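Local coordinates for putative protein (Neisseria meningitidis, PDB 2O3G), which is the transporter-associated (CorC/HlyC-type) domain of a larger CBS-domain membrane protein of the UPF0053 family, and may bind flavin adenine dinucleotide, at residues 60-65 with 73-78; 18-23 with 85-90. All blocks are in the same frame, centred on the assembly; numbering follows the deposited sequence.

Contact 1: 60-65 with 73-78; sequences PDVGDF and FEVVEK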
ATOM      1  N   PRO A  60      -4.333  -8.415   5.719  1.00 72.59           N
ATOM      2  CA  PRO A  60      -2.989  -8.320   6.207  1.00 71.45           C
ATOM      3  C   PRO A  60      -2.930  -8.027   7.706  1.00 70.73           C
ATOM      4  O   PRO A  60      -3.567  -7.124   8.180  1.00 70.45           O
ATOM      5  CB  PRO A  60      -2.434  -7.163   5.383  1.00 70.84           C
ATOM      6  CG  PRO A  60      -3.581  -6.309   5.123  1.00 71.04           C
ATOM      7  CD  PRO A  60      -4.692  -7.256   4.877  1.00 72.01           C
ATOM      8  N   ASP A  61      -2.150  -8.790   8.449  1.00 70.56           N
ATOM      9  CA  ASP A  61      -1.816  -8.390   9.812  1.00 71.05           C
ATOM     10  C   ASP A  61      -0.808  -7.283   9.840  1.00 70.45           C
ATOM     11  O   ASP A  61      -0.167  -6.985   8.847  1.00 71.10           O
ATOM     12  CB  ASP A  61      -1.150  -9.548  10.517  1.00 71.50           C
ATOM     13  CG  ASP A  61      -2.106 -10.658  10.770  1.00 75.36           C
ATOM     14  OD1 ASP A  61      -3.246 -10.289  11.180  1.00 78.10           O
ATOM     15  OD2 ASP A  61      -1.747 -11.863  10.536  1.00 77.38           O
ATOM     16  N   VAL A  62      -0.594  -6.723  11.014  1.00 69.80           N
ATOM     17  CA  VAL A  62       0.524  -5.836  11.201  1.00 68.09           C
ATOM     18  C   VAL A  62       1.809  -6.583  10.819  1.00 67.62           C
ATOM     19  O   VAL A  62       1.937  -7.814  11.033  1.00 66.96           O
ATOM     20  CB  VAL A  62       0.560  -5.312  12.604  1.00 68.19           C
ATOM     21  CG1 VAL A  62       1.859  -4.588  12.805  1.00 67.00           C
ATOM     22  CG2 VAL A  62      -0.646  -4.383  12.830  1.00 66.16           C
ATOM     23  N   GLY A  63       2.715  -5.861  10.160  1.00 66.53           N
ATOM     24  CA  GLY A  63       3.954  -6.473   9.713  1.00 65.53           C
ATOM     25  C   GLY A  63       3.845  -7.461   8.565  1.00 65.28           C
ATOM     26  O   GLY A  63       4.846  -8.086   8.174  1.00 65.93           O
ATOM     27  N   ASP A  64       2.642  -7.626   8.010  1.00 64.45           N
ATOM     28  CA  ASP A  64       2.533  -8.140   6.618  1.00 62.89           C
ATOM     29  C   ASP A  64       2.878  -7.020   5.625  1.00 59.70           C
ATOM     30  O   ASP A  64       2.737  -5.798   5.926  1.00 57.54           O
ATOM     31  CB  ASP A  64       1.131  -8.719   6.315  1.00 64.20           C
ATOM     32  CG  ASP A  64       0.864 -10.079   7.007  1.00 68.85           C
ATOM     33  OD1 ASP A  64      -0.178 -10.731   6.695  1.00 74.08           O
ATOM     34  OD2 ASP A  64       1.673 -10.491   7.875  1.00 72.47           O
ATOM     35  N   PHE A  65       3.326  -7.425   4.442  1.00 56.50           N
ATOM     36  CA  PHE A  65       3.761  -6.403   3.495  1.00 53.89           C
ATOM     37  C   PHE A  65       3.563  -6.919   2.110  1.00 52.11           C
ATOM     38  O   PHE A  65       3.453  -8.104   1.884  1.00 52.54           O
ATOM     39  CB  PHE A  65       5.239  -6.081   3.710  1.00 54.06           C
ATOM     40  CG  PHE A  65       6.111  -7.268   3.523  1.00 53.08           C
ATOM     41  CD1 PHE A  65       6.376  -8.132   4.595  1.00 55.50           C
ATOM     42  CD2 PHE A  65       6.611  -7.576   2.269  1.00 52.57           C
ATOM     43  CE1 PHE A  65       7.110  -9.336   4.423  1.00 56.07           C
ATOM     44  CE2 PHE A  65       7.371  -8.743   2.063  1.00 54.03           C
ATOM     45  CZ  PHE A  65       7.617  -9.637   3.151  1.00 55.62           C
ATOM     46  N   PHE A  73       5.400  -2.495   0.905  1.00 45.35           N
ATOM     47  CA  PHE A  73       4.330  -1.773   1.587  1.00 44.96           C
ATOM     48  C   PHE A  73       4.014  -2.583   2.758  1.00 46.61           C
ATOM     49  O   PHE A  73       3.760  -3.769   2.613  1.00 46.95           O
ATOM     50  CB  PHE A  73       3.158  -1.705   0.684  1.00 42.99           C
ATOM     51  CG  PHE A  73       3.365  -0.759  -0.454  1.00 41.39           C
ATOM     52  CD1 PHE A  73       2.991   0.534  -0.343  1.00 33.98           C
ATOM     53  CD2 PHE A  73       3.958  -1.185  -1.630  1.00 35.49           C
ATOM     54  CE1 PHE A  73       3.154   1.404  -1.442  1.00 34.81           C
ATOM     55  CE2 PHE A  73       4.093  -0.318  -2.690  1.00 36.91           C
ATOM     56  CZ  PHE A  73       3.699   0.981  -2.585  1.00 30.86           C
ATOM     57  N   GLU A  74       4.125  -1.998   3.941  1.00 49.30           N
ATOM     58  CA  GLU A  74       4.041  -2.845   5.138  1.00 51.92           C
ATOM     59  C   GLU A  74       3.075  -2.287   6.114  1.00 51.45           C
ATOM     60  O   GLU A  74       3.086  -1.094   6.411  1.00 52.37           O
ATOM     61  CB  GLU A  74       5.392  -2.949   5.812  1.00 51.84           C
ATOM     62  CG  GLU A  74       5.409  -3.889   7.023  1.00 52.88           C
ATOM     63  CD  GLU A  74       6.750  -3.892   7.765  1.00 54.53           C
ATOM     64  OE1 GLU A  74       7.653  -3.061   7.444  1.00 58.14           O
ATOM     65  OE2 GLU A  74       6.912  -4.738   8.669  1.00 58.93           O
ATOM     66  N   VAL A  75       2.215  -3.133   6.611  1.00 52.33           N
ATOM     67  CA  VAL A  75       1.184  -2.600   7.484  1.00 53.20           C
ATOM     68  C   VAL A  75       1.778  -2.489   8.867  1.00 54.24           C
ATOM     69  O   VAL A  75       2.284  -3.465   9.468  1.00 53.99           O
ATOM     70  CB  VAL A  75      -0.089  -3.430   7.415  1.00 52.15           C
ATOM     71  CG1 VAL A  75       0.237  -4.706   6.859  1.00 53.98           C
ATOM     72  CG2 VAL A  75      -0.725  -3.607   8.774  1.00 51.75           C
ATOM     73  N   VAL A  76       1.748  -1.274   9.354  1.00 55.17           N
ATOM     74  CA  VAL A  76       2.386  -1.057  10.618  1.00 58.68           C
ATOM     75  C   VAL A  76       1.378  -0.879  11.742  1.00 62.21           C
ATOM     76  O   VAL A  76       1.547  -1.458  12.839  1.00 63.45           O
ATOM     77  CB  VAL A  76       3.483   0.083  10.633  1.00 56.99           C
ATOM     78  CG1 VAL A  76       4.640  -0.349   9.810  1.00 55.27           C
ATOM     79  CG2 VAL A  76       2.937   1.440  10.239  1.00 55.15           C
ATOM     80  N   GLU A  77       0.340  -0.095  11.460  1.00 65.19           N
ATOM     81  CA  GLU A  77      -0.811  -0.021  12.324  1.00 67.56           C
ATOM     82  C   GLU A  77      -2.148  -0.452  11.622  1.00 68.34           C
ATOM     83  O   GLU A  77      -2.522   0.052  10.556  1.00 68.56           O
ATOM     84  CB  GLU A  77      -0.857   1.394  12.833  1.00 68.31           C
ATOM     85  CG  GLU A  77      -1.550   1.606  14.098  1.00 72.61           C
ATOM     86  CD  GLU A  77      -1.944   3.044  14.163  1.00 80.08           C
ATOM     87  OE1 GLU A  77      -1.220   3.863  13.531  1.00 82.72           O
ATOM     88  OE2 GLU A  77      -2.977   3.366  14.807  1.00 83.85           O
ATOM     89  N   LYS A  78      -2.839  -1.416  12.233  1.00 69.63           N
ATOM     90  CA  LYS A  78      -4.262  -1.663  11.988  1.00 69.36           C
ATOM     91  C   LYS A  78      -5.059  -0.966  13.079  1.00 70.14           C
ATOM     92  O   LYS A  78      -4.772  -1.149  14.289  1.00 71.30           O
ATOM     93  CB  LYS A  78      -4.551  -3.140  12.084  1.00 68.70           C
ATOM     94  CG  LYS A  78      -3.768  -3.971  11.147  1.00 68.02           C
ATOM     95  CD  LYS A  78      -4.671  -4.532  10.112  1.00 67.95           C
ATOM     96  CE  LYS A  78      -5.664  -5.448  10.759  1.00 64.82           C
ATOM     97  NZ  LYS A  78      -5.765  -6.619   9.902  1.00 65.92           N
TER

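Contact 2: 18-23 with 85-90; sequences SLTVEG and RVKITK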
ATOM      1  N   SER A  18       9.223   8.295  10.246  1.00 74.03           N
ATOM      2  CA  SER A  18       9.849   7.946   8.894  1.00 70.05           C
ATOM      3  C   SER A  18       9.130   7.091   7.745  1.00 69.19           C
ATOM      4  O   SER A  18       9.223   5.817   7.724  1.00 69.14           O
ATOM      5  CB  SER A  18      11.293   7.374   9.135  1.00 71.00           C
ATOM      6  OG  SER A  18      11.304   6.069   9.717  1.00 68.14           O
ATOM      7  N   LEU A  19       8.508   7.803   6.775  1.00 66.34           N
ATOM      8  CA  LEU A  19       8.010   7.218   5.482  1.00 64.16           C
ATOM      9  C   LEU A  19       6.802   6.301   5.568  1.00 60.87           C
ATOM     10  O   LEU A  19       6.888   5.054   5.322  1.00 61.00           O
ATOM     11  CB  LEU A  19       9.086   6.415   4.837  1.00 63.04           C
ATOM     12  CG  LEU A  19      10.142   7.282   4.256  1.00 63.33           C
ATOM     13  CD1 LEU A  19      11.244   6.227   4.171  1.00 65.03           C
ATOM     14  CD2 LEU A  19       9.674   7.882   2.935  1.00 59.13           C
ATOM     15  N   THR A  20       5.678   6.883   5.938  1.00 56.39           N
ATOM     16  CA  THR A  20       4.536   6.049   6.173  1.00 53.23           C
ATOM     17  C   THR A  20       3.322   6.809   5.716  1.00 51.30           C
ATOM     18  O   THR A  20       3.258   8.035   5.782  1.00 50.88           O
ATOM     19  CB  THR A  20       4.394   5.664   7.673  1.00 53.21           C
ATOM     20  OG1 THR A  20       4.367   6.862   8.418  1.00 49.66           O
ATOM     21  CG2 THR A  20       5.523   4.770   8.170  1.00 49.69           C
ATOM     22  N   VAL A  21       2.354   6.064   5.238  1.00 48.96           N
ATOM     23  CA  VAL A  21       1.138   6.694   4.759  1.00 46.69           C
ATOM     24  C   VAL A  21       0.034   5.925   5.378  1.00 47.30           C
ATOM     25  O   VAL A  21       0.191   4.739   5.854  1.00 45.68           O
ATOM     26  CB  VAL A  21       0.958   6.595   3.231  1.00 46.10           C
ATOM     27  CG1 VAL A  21       1.907   7.496   2.540  1.00 44.70           C
ATOM     28  CG2 VAL A  21       1.134   5.208   2.806  1.00 38.42           C
ATOM     29  N   GLU A  22      -1.090   6.623   5.380  1.00 48.47           N
ATOM     30  CA  GLU A  22      -2.336   5.942   5.640  1.00 50.95           C
ATOM     31  C   GLU A  22      -2.822   4.998   4.550  1.00 50.06           C
ATOM     32  O   GLU A  22      -2.847   5.322   3.338  1.00 50.56           O
ATOM     33  CB  GLU A  22      -3.403   6.922   5.994  1.00 52.09           C
ATOM     34  CG  GLU A  22      -3.544   8.046   5.015  1.00 59.32           C
ATOM     35  CD  GLU A  22      -4.783   8.919   5.405  1.00 69.17           C
ATOM     36  OE1 GLU A  22      -5.490   9.483   4.458  1.00 71.48           O
ATOM     37  OE2 GLU A  22      -5.022   8.981   6.674  1.00 64.12           O
ATOM     38  N   GLY A  23      -3.179   3.818   5.031  1.00 48.96           N
ATOM     39  CA  GLY A  23      -3.952   2.828   4.300  1.00 48.06           C
ATOM     40  C   GLY A  23      -4.920   3.319   3.231  1.00 45.97           C
ATOM     41  O   GLY A  23      -5.180   2.608   2.269  1.00 46.26           O
ATOM     42  N   ARG A  85      -1.937   2.546   8.896  1.00 53.11           N
ATOM     43  CA  ARG A  85      -0.606   3.095   8.474  1.00 53.13           C
ATOM     44  C   ARG A  85       0.204   2.074   7.755  1.00 50.86           C
ATOM     45  O   ARG A  85       0.356   0.902   8.237  1.00 49.53           O
ATOM     46  CB  ARG A  85       0.273   3.480   9.677  1.00 53.77           C
ATOM     47  CG  ARG A  85      -0.093   4.721  10.295  1.00 58.71           C
ATOM     48  CD  ARG A  85       0.928   5.788  10.143  1.00 66.57           C
ATOM     49  NE  ARG A  85       0.114   6.961   9.871  1.00 73.45           N
ATOM     50  CZ  ARG A  85       0.526   8.048   9.239  1.00 74.03           C
ATOM     51  NH1 ARG A  85      -0.351   9.028   9.043  1.00 76.29           N
ATOM     52  NH2 ARG A  85       1.789   8.163   8.824  1.00 72.30           N
ATOM     53  N   VAL A  86       0.777   2.525   6.642  1.00 49.22           N
ATOM     54  CA  VAL A  86       1.731   1.656   5.975  1.00 49.64           C
ATOM     55  C   VAL A  86       3.094   2.322   5.778  1.00 49.26           C
ATOM     56  O   VAL A  86       3.209   3.571   5.625  1.00 47.96           O
ATOM     57  CB  VAL A  86       1.100   0.912   4.737  1.00 50.31           C
ATOM     58  CG1 VAL A  86      -0.187   1.521   4.374  1.00 48.45           C
ATOM     59  CG2 VAL A  86       2.026   0.903   3.548  1.00 50.09           C
ATOM     60  N   LYS A  87       4.124   1.500   5.899  1.00 50.30           N
ATOM     61  CA  LYS A  87       5.535   1.953   5.781  1.00 51.56           C
ATOM     62  C   LYS A  87       6.050   1.577   4.383  1.00 51.60           C
ATOM     63  O   LYS A  87       6.074   0.388   4.030  1.00 50.69           O
ATOM     64  CB  LYS A  87       6.429   1.245   6.843  1.00 52.41           C
ATOM     65  CG  LYS A  87       7.904   1.795   6.952  1.00 52.20           C
ATOM     66  CD  LYS A  87       8.944   0.936   7.728  1.00 52.57           C
ATOM     67  CE  LYS A  87      10.136   1.855   8.239  1.00 57.44           C
ATOM     68  NZ  LYS A  87       9.839   3.421   8.511  1.00 55.81           N
ATOM     69  N   ILE A  88       6.416   2.592   3.591  1.00 52.04           N
ATOM     70  CA  ILE A  88       6.988   2.358   2.283  1.00 51.58           C
ATOM     71  C   ILE A  88       8.528   2.297   2.374  1.00 53.22           C
ATOM     72  O   ILE A  88       9.205   3.343   2.770  1.00 52.82           O
ATOM     73  CB  ILE A  88       6.797   3.508   1.337  1.00 50.22           C
ATOM     74  CG1 ILE A  88       5.438   4.211   1.338  1.00 50.64           C
ATOM     75  CG2 ILE A  88       6.951   2.960   0.048  1.00 54.05           C
ATOM     76  CD1 ILE A  88       4.262   3.404   0.996  1.00 42.23           C
ATOM     77  N   THR A  89       9.095   1.134   2.014  1.00 52.63           N
ATOM     78  CA  THR A  89      10.514   1.065   1.664  1.00 52.70           C
ATOM     79  C   THR A  89      10.913   0.700   0.165  1.00 54.70           C
ATOM     80  O   THR A  89      10.021   0.441  -0.664  1.00 55.46           O
ATOM     81  CB  THR A  89      11.296   0.264   2.678  1.00 52.76           C
ATOM     82  OG1 THR A  89      10.944  -1.131   2.672  1.00 50.54           O
ATOM     83  CG2 THR A  89      11.142   0.879   4.081  1.00 53.49           C
ATOM     84  N   LYS A  90      12.235   0.695  -0.181  1.00 54.24           N
ATOM     85  CA  LYS A  90      12.747   0.340  -1.535  1.00 53.64           C
ATOM     86  C   LYS A  90      13.190  -1.145  -1.735  1.00 55.24           C
ATOM     87  O   LYS A  90      13.788  -1.756  -0.842  1.00 56.90           O
ATOM     88  CB  LYS A  90      13.854   1.268  -1.922  1.00 53.15           C
ATOM     89  CG  LYS A  90      13.449   2.299  -2.887  1.00 51.93           C
ATOM     90  CD  LYS A  90      13.721   1.713  -4.139  1.00 52.47           C
ATOM     91  CE  LYS A  90      12.990   2.313  -5.307  1.00 53.36           C
ATOM     92  NZ  LYS A  90      13.124   1.077  -6.202  1.00 55.43           N
TER

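Contact 1: 60-65 with 73-78
Residues 60-65 run as a loop along 73-78 of strand 71-79 and join the sheet at Phe65, which faces Glu74 as an antiparallel non-hydrogen-bonded pair. Asp61 to Asp64 form a type II beta turn, closed by Asp64 N on Asp61 O at 3.0 Å, with Gly63 at the third position, where positive phi (71°) suits a residue without a side chain. Two backbone bonds grip Val75: its N donates to Asp64 O, and its O accepts Gly63 N at 2.5 Å, in the carbonyl plane and nearly straight (172°). The Val75 side chain lies under the turn, its CG1 meeting Pro60 CB at 3.9 Å and its CG2 meeting Val62 CG2 at 4.1 Å. Lys78 bends at chi2, chi3 and chi4, slides its CG past Val62 CG2 (3.6 Å), and brings NZ above the carbonyl plane of Pro60 O, bonding at 2.8 Å; a long flexible amine suits this reach. Extended Glu74 lays CB and CG along Phe65 CB, while OE2 ends near Gly63 CA. On the other side of the strand, Val76 and Glu77 both face Arg85 in a classic beta bulge. Pro60 and Phe73 also pack on Ile52 of helix 48-56, and Phe73 touches Ile88 of strand 82-90.

Contact 2: 18-23 with 85-90
This is antiparallel strand pairing at one edge of the four-stranded antiparallel sheet of the transporter-associated domain: the short N-terminal strand 20-22 lies beside strand 82-90, close to the C terminus. The short axes approach to 4.4 Å and make 145° between their directions, some way from strictly antiparallel. Val21 and Val86 form the hydrogen-bonded pair, each N donating to the other's O; the Val86 N to Val21 O bond runs nearly along the C=O axis, almost straight at 175°. Beyond it, Ile88 N reaches Leu19 O at 3.0 Å, which carries the pairing past the strand into the loop. On one face, Val21 CG2 sits 4.2 Å from Val86 CG1 and 4.0 Å from Ile88 CD1, with the Val21 and Ile88 side chains crossing obliquely. Branched apolar residues suit this face, since Val21 and Val86 both continue onto Val48 of helix 48-56.

The other face is carried by Thr20, Arg85 and Lys87. Lys87 stays extended to CE, its CB passing Thr20 CG2 at 3.9 Å, then turns at its last torsion to bring NZ to Ser18, where it makes a weak bond to OG. Its long apolar stem therefore covers the threonine methyl while its charge stays among polar groups. Arg85 bends at chi2 and chi3, crossing Thr20 at about a right angle. Thr20 holds OG1 between its backbone N and carbonyl carbon (chi1 55°), and Arg85 NH2 donates to this OG1 at 2.9 Å, from within the guanidinium plane.

In the fold
From the N terminus, the chain enters the sheet at 18-23, passes through helices 27-30 and 48-56, and reaches the loop 60-65. Strand 65-68 turns back into strand 71-79, so contact 1 closes a short local loop, and the next strand, 82-90, brings the chain back to 18-23, where contact 2 closes a loop of about sixty residues that contains contact 1 whole. The contacts thus lie toward opposite borders of one antiparallel sheet, their centres about 10 Å apart. Its two central strands join them: Val76 N probably bonds to Arg85 O, and Lys87 N probably to Glu74 O. Helix 48-56 packs against residues of both contacts.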